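Cysteine desulfurase (Fervidobacterium islandicum, PDB 6A6E) catalyses, as a pyridoxal-phosphate-dependent cysteine desulfurase of the SufS type, the removal of sulfur from L-cysteine, which leaves alanine and probably passes through an enzyme-bound persulfide. Local coordinates at residues A[65-69]-A[70-74]; A[218-222]-A[223-227]; A[251-254]-A[255-258]; A[390-393]-A[394-398]. One frame throughout, in Å; residues are numbered along the deposited sequence. Where two conformers were deposited one is given.

Contact 1 of 4, residues A[65-69]-A[70-74]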
loop_
_atom_site.group_PDB
_atom_site.type_symbol
_atom_site.label_atom_id
_atom_site.label_comp_id
_atom_site.label_asym_id
_atom_site.label_seq_id
_atom_site.Cartn_x
_atom_site.Cartn_y
_atom_site.Cartn_z
ATOM N N HIS A 65 0.024 17.210 2.491
ATOM C CA HIS A 65 0.607 17.845 3.706
ATOM C C HIS A 65 1.612 18.960 3.267
ATOM O O HIS A 65 2.088 18.955 2.139
ATOM C CB HIS A 65 1.264 16.834 4.708
ATOM C CG HIS A 65 0.407 15.655 5.028
ATOM N ND1 HIS A 65 -0.867 15.789 5.539
ATOM C CD2 HIS A 65 0.609 14.320 4.872
ATOM C CE1 HIS A 65 -1.421 14.599 5.675
ATOM N NE2 HIS A 65 -0.538 13.687 5.311
ATOM N N ARG A 66 1.888 19.913 4.151
ATOM C CA ARG A 66 2.816 21.055 3.833
ATOM C C ARG A 66 2.391 21.662 2.518
ATOM O O ARG A 66 3.206 21.826 1.587
ATOM C CB ARG A 66 4.307 20.594 3.723
ATOM C CG ARG A 66 5.012 20.264 5.050
ATOM C CD ARG A 66 6.390 19.564 4.855
ATOM N NE ARG A 66 6.290 18.103 4.613
ATOM C CZ ARG A 66 5.782 17.223 5.494
ATOM N NH1 ARG A 66 5.351 17.631 6.679
ATOM N NH2 ARG A 66 5.693 15.927 5.209
ATOM N N ALA A 67 1.097 21.888 2.388
ATOM C CA ALA A 67 0.529 22.153 1.071
ATOM C C ALA A 67 0.563 23.661 0.867
ATOM O O ALA A 67 -0.053 24.375 1.637
ATOM C CB ALA A 67 -0.911 21.689 1.016
ATOM N N VAL A 68 1.290 24.162 -0.106
ATOM C CA VAL A 68 1.161 25.555 -0.389
ATOM C C VAL A 68 0.532 25.780 -1.756
ATOM O O VAL A 68 -0.372 26.616 -1.921
ATOM C CB VAL A 68 2.467 26.288 -0.171
ATOM C CG1 VAL A 68 2.334 27.768 -0.625
ATOM C CG2 VAL A 68 2.804 26.186 1.321
ATOM N N HIS A 69 0.890 24.981 -2.728
ATOM C CA HIS A 69 0.287 25.189 -3.996
ATOM C C HIS A 69 -1.131 24.576 -4.126
ATOM O O HIS A 69 -1.569 23.761 -3.284
ATOM C CB HIS A 69 1.269 24.785 -5.076
ATOM C CG HIS A 69 1.603 23.317 -5.121
ATOM N ND1 HIS A 69 0.790 22.403 -5.751
ATOM C CD2 HIS A 69 2.728 22.640 -4.752
ATOM C CE1 HIS A 69 1.401 21.214 -5.768
ATOM N NE2 HIS A 69 2.585 21.329 -5.171
ATOM N N THR A 70 -1.814 24.971 -5.188
ATOM C CA THR A 70 -3.240 24.724 -5.341
ATOM C C THR A 70 -3.581 23.230 -5.428
ATOM O O THR A 70 -4.465 22.747 -4.712
ATOM C CB THR A 70 -3.750 25.418 -6.626
ATOM O OG1 THR A 70 -3.657 26.849 -6.485
ATOM C CG2 THR A 70 -5.201 25.001 -6.941
ATOM N N LEU A 71 -2.917 22.469 -6.300
ATOM C CA LEU A 71 -3.170 21.022 -6.320
ATOM C C LEU A 71 -2.836 20.329 -4.985
ATOM O O LEU A 71 -3.532 19.416 -4.588
ATOM C CB LEU A 71 -2.465 20.315 -7.471
ATOM C CG LEU A 71 -2.923 20.616 -8.868
ATOM C CD1 LEU A 71 -1.948 20.103 -9.902
ATOM C CD2 LEU A 71 -4.289 20.082 -9.107
ATOM N N ALA A 72 -1.722 20.686 -4.352
ATOM C CA ALA A 72 -1.390 20.064 -3.091
ATOM C C ALA A 72 -2.437 20.342 -2.044
ATOM O O ALA A 72 -2.708 19.441 -1.242
ATOM C CB ALA A 72 -0.023 20.472 -2.580
ATOM N N SER A 73 -3.020 21.559 -2.003
ATOM C CA SER A 73 -4.161 21.835 -1.072
ATOM C C SER A 73 -5.388 20.995 -1.352
ATOM O O SER A 73 -5.929 20.461 -0.421
ATOM C CB SER A 73 -4.633 23.328 -0.982
ATOM O OG SER A 73 -3.468 24.087 -1.157
ATOM N N GLU A 74 -5.789 20.900 -2.598
ATOM C CA GLU A 74 -6.919 20.111 -3.002
ATOM C C GLU A 74 -6.718 18.653 -2.571
ATOM O O GLU A 74 -7.648 18.014 -2.042
ATOM C CB GLU A 74 -7.136 20.217 -4.525
ATOM C CG GLU A 74 -7.658 21.590 -4.956
ATOM C CD GLU A 74 -7.816 21.781 -6.474
ATOM O OE1 GLU A 74 -7.531 20.871 -7.290
ATOM O OE2 GLU A 74 -8.272 22.875 -6.879
HETATM O O HOH W 1 -0.719 23.335 -7.961
#
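His69 and Ser73 meet through two hydrogen bonds that converge on one oxygen, where a loop turns into the first turn of helix 70-90. Ser73 N reaches His69 O at 2.9 Å with an N-H...O angle of 160°, the usual i to i+4 bond of a helix start. Ser73 OG donates to His69 O as well, also at 2.9 Å, but arrives from above the carbonyl plane, so the N-cap carbonyl is gripped twice by one residue.

The apolar contacts gather around Ala72. Ala72 CB lies over one face of the His69 imidazole, 3.7 Å from the ring centroid and close to the ring normal, a CH-pi contact. The first torsion makes this possible: with chi1 at 66°, CG sits between the backbone N and the carbonyl carbon, and the ring folds back onto the helix. From the loop, Ala67 CB comes within 3.9 Å of Ala72 CB.

Water adds a bridge at the ring's polar end, lying 2.8 Å from His69 ND1 and accepting from Leu71 N at 2.9 Å, which occupies a backbone N-H of the first turn. A leucine in place of His69 would probably leave this water without its side-chain partner and Asp38 of the second subunit without the NE2 bond it now shares.

Thr70 OG1 bonds to Asp363 of the second subunit, and Glu74, which also bonds to His60, pairs with Arg27 of that subunit. Loop 60-69 thus joins helix 47-59 to helix 70-90 at a corner that lies against the second subunit.

Contact 2 of 4, residues A[218-222]-A[223-227]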
loop_
_atom_site.group_PDB
_atom_site.type_symbol
_atom_site.label_atom_id
_atom_site.label_comp_id
_atom_site.label_asym_id
_atom_site.label_seq_id
_atom_site.Cartn_x
_atom_site.Cartn_y
_atom_site.Cartn_z
ATOM N N LYS A 218 -21.803 -5.482 7.355
ATOM C CA LYS A 218 -22.504 -5.280 8.582
ATOM C C LYS A 218 -22.028 -4.051 9.307
ATOM O O LYS A 218 -20.809 -3.795 9.419
ATOM C CB LYS A 218 -22.333 -6.497 9.457
ATOM C CG LYS A 218 -23.059 -6.352 10.769
ATOM C CD LYS A 218 -22.951 -7.583 11.613
ATOM C CE LYS A 218 -24.177 -7.641 12.447
ATOM N NZ LYS A 218 -23.900 -8.703 13.428
ATOM N N LYS A 219 -22.997 -3.306 9.839
ATOM C CA LYS A 219 -22.710 -2.154 10.644
ATOM C C LYS A 219 -21.751 -2.427 11.810
ATOM O O LYS A 219 -21.927 -3.366 12.598
ATOM C CB LYS A 219 -23.976 -1.489 11.160
ATOM C CG LYS A 219 -23.686 -0.082 11.619
ATOM C CD LYS A 219 -24.821 0.555 12.388
ATOM C CE LYS A 219 -24.326 1.823 13.088
ATOM N NZ LYS A 219 -25.473 2.761 13.284
ATOM N N VAL A 220 -20.723 -1.580 11.903
ATOM C CA VAL A 220 -19.705 -1.717 12.952
ATOM C C VAL A 220 -19.595 -0.354 13.665
ATOM O O VAL A 220 -19.420 0.689 13.030
ATOM C CB VAL A 220 -18.359 -2.171 12.360
ATOM C CG1 VAL A 220 -17.209 -2.012 13.348
ATOM C CG2 VAL A 220 -18.408 -3.637 11.914
ATOM N N ASP A 221 -19.801 -0.355 14.984
ATOM C CA ASP A 221 -19.716 0.826 15.807
ATOM C C ASP A 221 -18.692 0.493 16.866
ATOM O O ASP A 221 -18.965 -0.266 17.805
ATOM C CB ASP A 221 -21.067 1.130 16.409
ATOM C CG ASP A 221 -21.028 2.288 17.404
ATOM O OD1 ASP A 221 -19.960 2.593 18.010
ATOM O OD2 ASP A 221 -22.092 2.927 17.548
ATOM N N VAL A 222 -17.484 1.062 16.709
ATOM C CA VAL A 222 -16.335 0.617 17.520
ATOM C C VAL A 222 -16.506 0.951 19.008
ATOM O O VAL A 222 -15.866 0.323 19.870
ATOM C CB VAL A 222 -14.982 1.185 16.969
ATOM C CG1 VAL A 222 -14.697 0.574 15.589
ATOM C CG2 VAL A 222 -14.992 2.709 16.877
ATOM N N LYS A 223 -17.305 1.963 19.297
ATOM C CA LYS A 223 -17.574 2.371 20.689
ATOM C C LYS A 223 -18.513 1.432 21.408
ATOM O O LYS A 223 -18.281 1.100 22.560
ATOM C CB LYS A 223 -18.150 3.782 20.751
ATOM C CG LYS A 223 -17.254 4.860 20.146
ATOM C CD LYS A 223 -16.133 5.348 21.076
ATOM C CE LYS A 223 -15.057 4.286 21.339
ATOM N NZ LYS A 223 -13.841 4.726 22.104
ATOM N N LYS A 224 -19.556 0.983 20.723
ATOM C CA LYS A 224 -20.400 -0.086 21.237
ATOM C C LYS A 224 -19.678 -1.392 21.436
ATOM O O LYS A 224 -19.858 -2.072 22.453
ATOM C CB LYS A 224 -21.545 -0.351 20.287
ATOM C CG LYS A 224 -22.579 0.705 20.384
ATOM C CD LYS A 224 -23.767 0.438 19.461
ATOM C CE LYS A 224 -24.750 1.571 19.700
ATOM N NZ LYS A 224 -25.867 1.390 18.739
ATOM N N LEU A 225 -18.873 -1.783 20.456
ATOM C CA LEU A 225 -18.133 -3.055 20.585
ATOM C C LEU A 225 -17.055 -2.917 21.658
ATOM O O LEU A 225 -16.691 -3.919 22.294
ATOM C CB LEU A 225 -17.494 -3.496 19.259
ATOM C CG LEU A 225 -18.442 -3.733 18.118
ATOM C CD1 LEU A 225 -17.640 -4.022 16.852
ATOM C CD2 LEU A 225 -19.386 -4.871 18.479
ATOM N N ASP A 226 -16.553 -1.686 21.846
ATOM C CA ASP A 226 -15.466 -1.401 22.802
ATOM C C ASP A 226 -14.135 -2.140 22.524
ATOM O O ASP A 226 -13.307 -2.401 23.431
ATOM C CB ASP A 226 -15.925 -1.680 24.236
ATOM C CG ASP A 226 -15.011 -0.992 25.272
ATOM O OD1 ASP A 226 -14.477 0.103 24.984
ATOM O OD2 ASP A 226 -14.781 -1.541 26.361
ATOM N N VAL A 227 -13.928 -2.474 21.254
ATOM C CA VAL A 227 -12.660 -3.017 20.828
ATOM C C VAL A 227 -11.567 -2.000 20.994
ATOM O O VAL A 227 -11.785 -0.803 20.900
ATOM C CB VAL A 227 -12.671 -3.481 19.334
ATOM C CG1 VAL A 227 -13.652 -4.602 19.106
ATOM C CG2 VAL A 227 -12.974 -2.368 18.369
HETATM O O HOH W 2 -24.396 2.574 16.461
HETATM O O HOH W 3 -13.361 1.185 20.747
#
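Asp221 packs against Lys224 and caps the helix that follows it, and its side chain can be traced outward one atom at a time. Asp221 CB faces the middle of the lysine chain, 4.1 Å from Lys224 CD. With chi1 at 174°, Asp221 CG is turned anti to the backbone N and lies 3.7 Å from Lys224 CG, the two side chains crossing at about a right angle. At the carboxylate the oxygens divide the work. OD1 takes the backbone: Lys224 N donates to Asp221 OD1 at 3.2 Å in a nearly straight bond (169°), coming from above the carboxylate plane, and Lys223 N adds a weak, bent one.

This is the classical aspartate N-cap, in which a side-chain oxygen occupies N-H groups at the start of a helix, here the single short turn 222-225 that leads into strand 229-233. Asn91 ND2 is a further partner of OD1, tying the cap to the loop beyond helix 70-90.

Asp221 OD2 rests against the aliphatic part of Lys224, 3.6 Å from Lys224 CD. A water that is also held by Lys224 NZ donates to Asp221 OD2 at 2.6 Å. Lys224 NZ itself stands 4.2 Å from Asp221 OD2, beyond a salt bridge, so the charges are linked through the water. Behind the cap, Leu225 N bonds to Asp221 O at 3.1 Å, and Leu225 CD1 meets Val220 CG1 beside Ile195 of helix 195-201.

Contact 3 of 4, residues A[251-254]-A[255-258]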
loop_
_atom_site.group_PDB
_atom_site.type_symbol
_atom_site.label_atom_id
_atom_site.label_comp_id
_atom_site.label_asym_id
_atom_site.label_seq_id
_atom_site.Cartn_x
_atom_site.Cartn_y
_atom_site.Cartn_z
ATOM N N ALA A 251 -6.414 6.762 23.312
ATOM C CA ALA A 251 -5.538 6.608 24.498
ATOM C C ALA A 251 -4.533 5.521 24.306
ATOM O O ALA A 251 -3.443 5.568 24.881
ATOM C CB ALA A 251 -6.385 6.292 25.763
ATOM N N LEU A 252 -4.874 4.481 23.538
ATOM C CA LEU A 252 -3.893 3.419 23.320
ATOM C C LEU A 252 -2.883 3.798 22.222
ATOM O O LEU A 252 -1.693 3.510 22.352
ATOM C CB LEU A 252 -4.535 2.098 22.963
ATOM C CG LEU A 252 -5.550 1.572 23.963
ATOM C CD1 LEU A 252 -6.278 0.388 23.380
ATOM C CD2 LEU A 252 -4.910 1.166 25.291
ATOM N N LEU A 253 -3.366 4.368 21.127
ATOM C CA LEU A 253 -2.499 4.798 20.031
ATOM C C LEU A 253 -1.458 5.785 20.547
ATOM O O LEU A 253 -0.327 5.780 20.079
ATOM C CB LEU A 253 -3.316 5.508 18.961
ATOM C CG LEU A 253 -4.187 4.644 18.045
ATOM C CD1 LEU A 253 -5.012 5.531 17.160
ATOM C CD2 LEU A 253 -3.374 3.652 17.229
ATOM N N GLU A 254 -1.828 6.649 21.490
ATOM C CA GLU A 254 -0.886 7.626 22.015
ATOM C C GLU A 254 0.312 7.027 22.721
ATOM O O GLU A 254 1.305 7.719 22.851
ATOM C CB GLU A 254 -1.553 8.628 22.966
ATOM C CG GLU A 254 -2.340 9.706 22.257
ATOM C CD GLU A 254 -3.376 10.390 23.155
ATOM O OE1 GLU A 254 -3.648 9.936 24.303
ATOM O OE2 GLU A 254 -3.967 11.387 22.700
ATOM N N GLN A 255 0.226 5.786 23.168
ATOM C CA GLN A 255 1.314 5.127 23.870
ATOM C C GLN A 255 2.105 4.120 22.980
ATOM O O GLN A 255 3.069 3.459 23.444
ATOM C CB GLN A 255 0.735 4.424 25.125
ATOM C CG GLN A 255 0.032 5.383 26.110
ATOM C CD GLN A 255 0.947 6.516 26.562
ATOM O OE1 GLN A 255 0.665 7.683 26.352
ATOM N NE2 GLN A 255 2.071 6.155 27.139
ATOM N N LEU A 256 1.739 4.020 21.696
ATOM C CA LEU A 256 2.291 2.937 20.882
ATOM C C LEU A 256 3.475 3.457 20.137
ATOM O O LEU A 256 3.362 4.549 19.557
ATOM C CB LEU A 256 1.289 2.472 19.832
ATOM C CG LEU A 256 0.307 1.359 19.987
ATOM C CD1 LEU A 256 -0.263 1.073 18.574
ATOM C CD2 LEU A 256 0.933 0.114 20.602
ATOM N N GLU A 257 4.592 2.722 20.147
ATOM C CA GLU A 257 5.700 2.959 19.217
ATOM C C GLU A 257 5.227 2.807 17.710
ATOM O O GLU A 257 4.526 1.853 17.374
ATOM C CB GLU A 257 6.862 1.988 19.486
ATOM C CG GLU A 257 8.082 2.081 18.524
ATOM C CD GLU A 257 8.968 3.308 18.722
ATOM O OE1 GLU A 257 8.794 4.038 19.702
ATOM O OE2 GLU A 257 9.819 3.589 17.863
ATOM N N PRO A 258 5.620 3.740 16.833
ATOM C CA PRO A 258 5.200 3.592 15.401
ATOM C C PRO A 258 5.718 2.288 14.875
ATOM O O PRO A 258 6.810 1.833 15.285
ATOM C CB PRO A 258 5.870 4.759 14.718
ATOM C CG PRO A 258 5.953 5.842 15.812
ATOM C CD PRO A 258 6.202 5.070 17.096
HETATM O O HOH W 4 -2.345 7.544 26.466
#
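A type I beta turn from Leu253 to Leu256 carries the chain out of the short helix 250-253, which follows strand 244-248 of the large mixed sheet. Its defining bond runs from Leu256 N to Leu253 O, 3.2 Å long and nearly straight at hydrogen (167°). A second bond overlaps it one residue earlier: Gln255 N donates to Leu252 O at 3.1 Å. In both cases the donor stands above the carbonyl plane and not in line with the C=O bond.

Leu253 and Leu256, at the two ends of the turn, are both buried: Leu253 packs on Phe229 of strand 229-233, and Leu256 lies against Phe109, Ser113 and Leu114 of helix 103-116. The Glu254 chain is extended beyond CG (chi2 160°), which carries its carboxylate back to Lys250 to form a salt bridge at the helix's own beginning. Past the turn, Glu257 forms a salt bridge with Arg142 of the second subunit. Between the two buried leucines the side chains just meet, Leu253 CD2 lying 4.3 Å from Leu256 CD1.

Contact 4 of 4, residues A[390-393]-A[394-398]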
loop_
_atom_site.group_PDB
_atom_site.type_symbol
_atom_site.label_atom_id
_atom_site.label_comp_id
_atom_site.label_asym_id
_atom_site.label_seq_id
_atom_site.Cartn_x
_atom_site.Cartn_y
_atom_site.Cartn_z
ATOM N N ILE A 390 -17.119 -37.587 4.804
ATOM C CA ILE A 390 -16.770 -38.014 3.448
ATOM C C ILE A 390 -15.282 -38.187 3.430
ATOM O O ILE A 390 -14.637 -38.089 4.461
ATOM C CB ILE A 390 -17.206 -36.988 2.356
ATOM C CG1 ILE A 390 -16.595 -35.588 2.634
ATOM C CG2 ILE A 390 -18.715 -36.937 2.282
ATOM C CD1 ILE A 390 -16.683 -34.598 1.485
ATOM N N ASP A 391 -14.739 -38.451 2.259
ATOM C CA ASP A 391 -13.321 -38.519 2.115
ATOM C C ASP A 391 -12.861 -37.051 1.960
ATOM O O ASP A 391 -12.913 -36.491 0.867
ATOM C CB ASP A 391 -13.011 -39.364 0.875
ATOM C CG ASP A 391 -11.562 -39.711 0.749
ATOM O OD1 ASP A 391 -10.823 -39.599 1.749
ATOM O OD2 ASP A 391 -11.156 -40.118 -0.363
ATOM N N PHE A 392 -12.439 -36.437 3.062
ATOM C CA PHE A 392 -12.215 -34.996 3.127
ATOM C C PHE A 392 -10.927 -34.621 2.393
ATOM O O PHE A 392 -9.843 -35.044 2.771
ATOM C CB PHE A 392 -12.179 -34.504 4.590
ATOM C CG PHE A 392 -12.071 -32.983 4.741
ATOM C CD1 PHE A 392 -13.158 -32.174 4.501
ATOM C CD2 PHE A 392 -10.876 -32.384 5.157
ATOM C CE1 PHE A 392 -13.062 -30.789 4.637
ATOM C CE2 PHE A 392 -10.768 -31.007 5.312
ATOM C CZ PHE A 392 -11.865 -30.210 5.040
ATOM N N PRO A 393 -11.049 -33.763 1.380
ATOM C CA PRO A 393 -9.935 -33.419 0.525
ATOM C C PRO A 393 -8.998 -32.388 1.088
ATOM O O PRO A 393 -8.151 -31.929 0.372
ATOM C CB PRO A 393 -10.630 -32.890 -0.728
ATOM C CG PRO A 393 -11.918 -32.358 -0.239
ATOM C CD PRO A 393 -12.330 -33.242 0.871
ATOM N N ASN A 394 -9.147 -31.997 2.344
ATOM C CA ASN A 394 -8.242 -31.004 2.989
ATOM C C ASN A 394 -8.300 -29.606 2.403
ATOM O O ASN A 394 -7.343 -28.836 2.490
ATOM C CB ASN A 394 -6.815 -31.528 3.033
ATOM C CG ASN A 394 -6.687 -32.734 3.951
ATOM O OD1 ASN A 394 -7.337 -32.821 5.014
ATOM N ND2 ASN A 394 -5.878 -33.686 3.529
ATOM N N SER A 395 -9.479 -29.307 1.869
ATOM C CA SER A 395 -9.801 -28.086 1.202
ATOM C C SER A 395 -11.283 -28.087 0.992
ATOM O O SER A 395 -11.949 -29.117 1.242
ATOM C CB SER A 395 -9.095 -27.962 -0.160
ATOM O OG SER A 395 -9.204 -29.159 -0.888
ATOM N N THR A 396 -11.823 -26.937 0.555
ATOM C CA THR A 396 -13.260 -26.813 0.293
ATOM C C THR A 396 -13.500 -25.905 -0.874
ATOM O O THR A 396 -12.595 -25.234 -1.336
ATOM C CB THR A 396 -14.089 -26.244 1.502
ATOM O OG1 THR A 396 -14.069 -24.815 1.460
ATOM C CG2 THR A 396 -13.567 -26.747 2.853
ATOM N N VAL A 397 -14.744 -25.891 -1.315
ATOM C CA VAL A 397 -15.227 -24.977 -2.280
ATOM C C VAL A 397 -15.907 -23.870 -1.437
ATOM O O VAL A 397 -16.452 -24.148 -0.357
ATOM C CB VAL A 397 -16.265 -25.638 -3.221
ATOM C CG1 VAL A 397 -16.771 -24.663 -4.263
ATOM C CG2 VAL A 397 -15.670 -26.841 -3.943
ATOM N N ARG A 398 -15.937 -22.656 -1.964
ATOM C CA ARG A 398 -16.584 -21.530 -1.250
ATOM C C ARG A 398 -17.282 -20.586 -2.217
ATOM O O ARG A 398 -16.724 -20.166 -3.223
ATOM C CB ARG A 398 -15.604 -20.815 -0.327
ATOM C CG ARG A 398 -16.290 -19.761 0.562
ATOM C CD ARG A 398 -15.278 -18.766 1.172
ATOM N NE ARG A 398 -14.578 -18.028 0.124
ATOM C CZ ARG A 398 -13.466 -17.344 0.308
ATOM N NH1 ARG A 398 -12.938 -17.298 1.517
ATOM N NH2 ARG A 398 -12.900 -16.688 -0.723
HETATM O O HOH W 5 -8.611 -35.628 5.522
#
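Phe392 and Asn394 carry the van der Waals part of this bend. The phenyl ring, swung anti to its own amide nitrogen (chi1 -175°), lies beside the backbone that follows it: Phe392 CE2 comes to 3.4 Å from Asn394 CA, and Phe392 CD2 to 3.6 Å from Asn394 OD1. Ring and amide planes stand 78° apart, so the groups are angled and not stacked. Pro393 CG adds a contact of 3.6 Å to Ser395 O.

The polar links are few. One water donates to both Phe392 O and Asn394 OD1, at 3.1 Å each, and sits in the plane of the phenyl ring at its edge; it spans the bend that Asn394 makes with positive phi (65°). Ser395 OG lies 3.2 Å from Pro393 O, though its proton has another acceptor in reach.

Replacing Phe392 by alanine is likely to open a gap beside Leu384 and Ala385 of helix 378-387 and to leave the Asn394 backbone uncovered on that side. The segment is the loop that joins helix 378-387 to strand 396-400, which lies inside the smaller mixed sheet between strands 368-373 and 345-350, in the fold of class-V aminotransferase relatives.

In the fold
The four contacts are local: two begin helices, one ends a helix and one leads into a strand. They follow one another along the chain without overlapping. Contacts 2 and 3 are the closest pair, with centres about 20 Å apart and nearest atoms about 6 Å, and both flank the seven-stranded sheet, next to strands 229-233 and 244-248. Contact 1, at the start of helix 70-90, lies about 29 Å centre to centre from contact 3; both reach the second subunit. Contact 4 belongs to the six-stranded sheet and lies across the chain's centre from the others, about 54 Å from contact 1, centre to centre. Together they sample both sheets and the dimer interface.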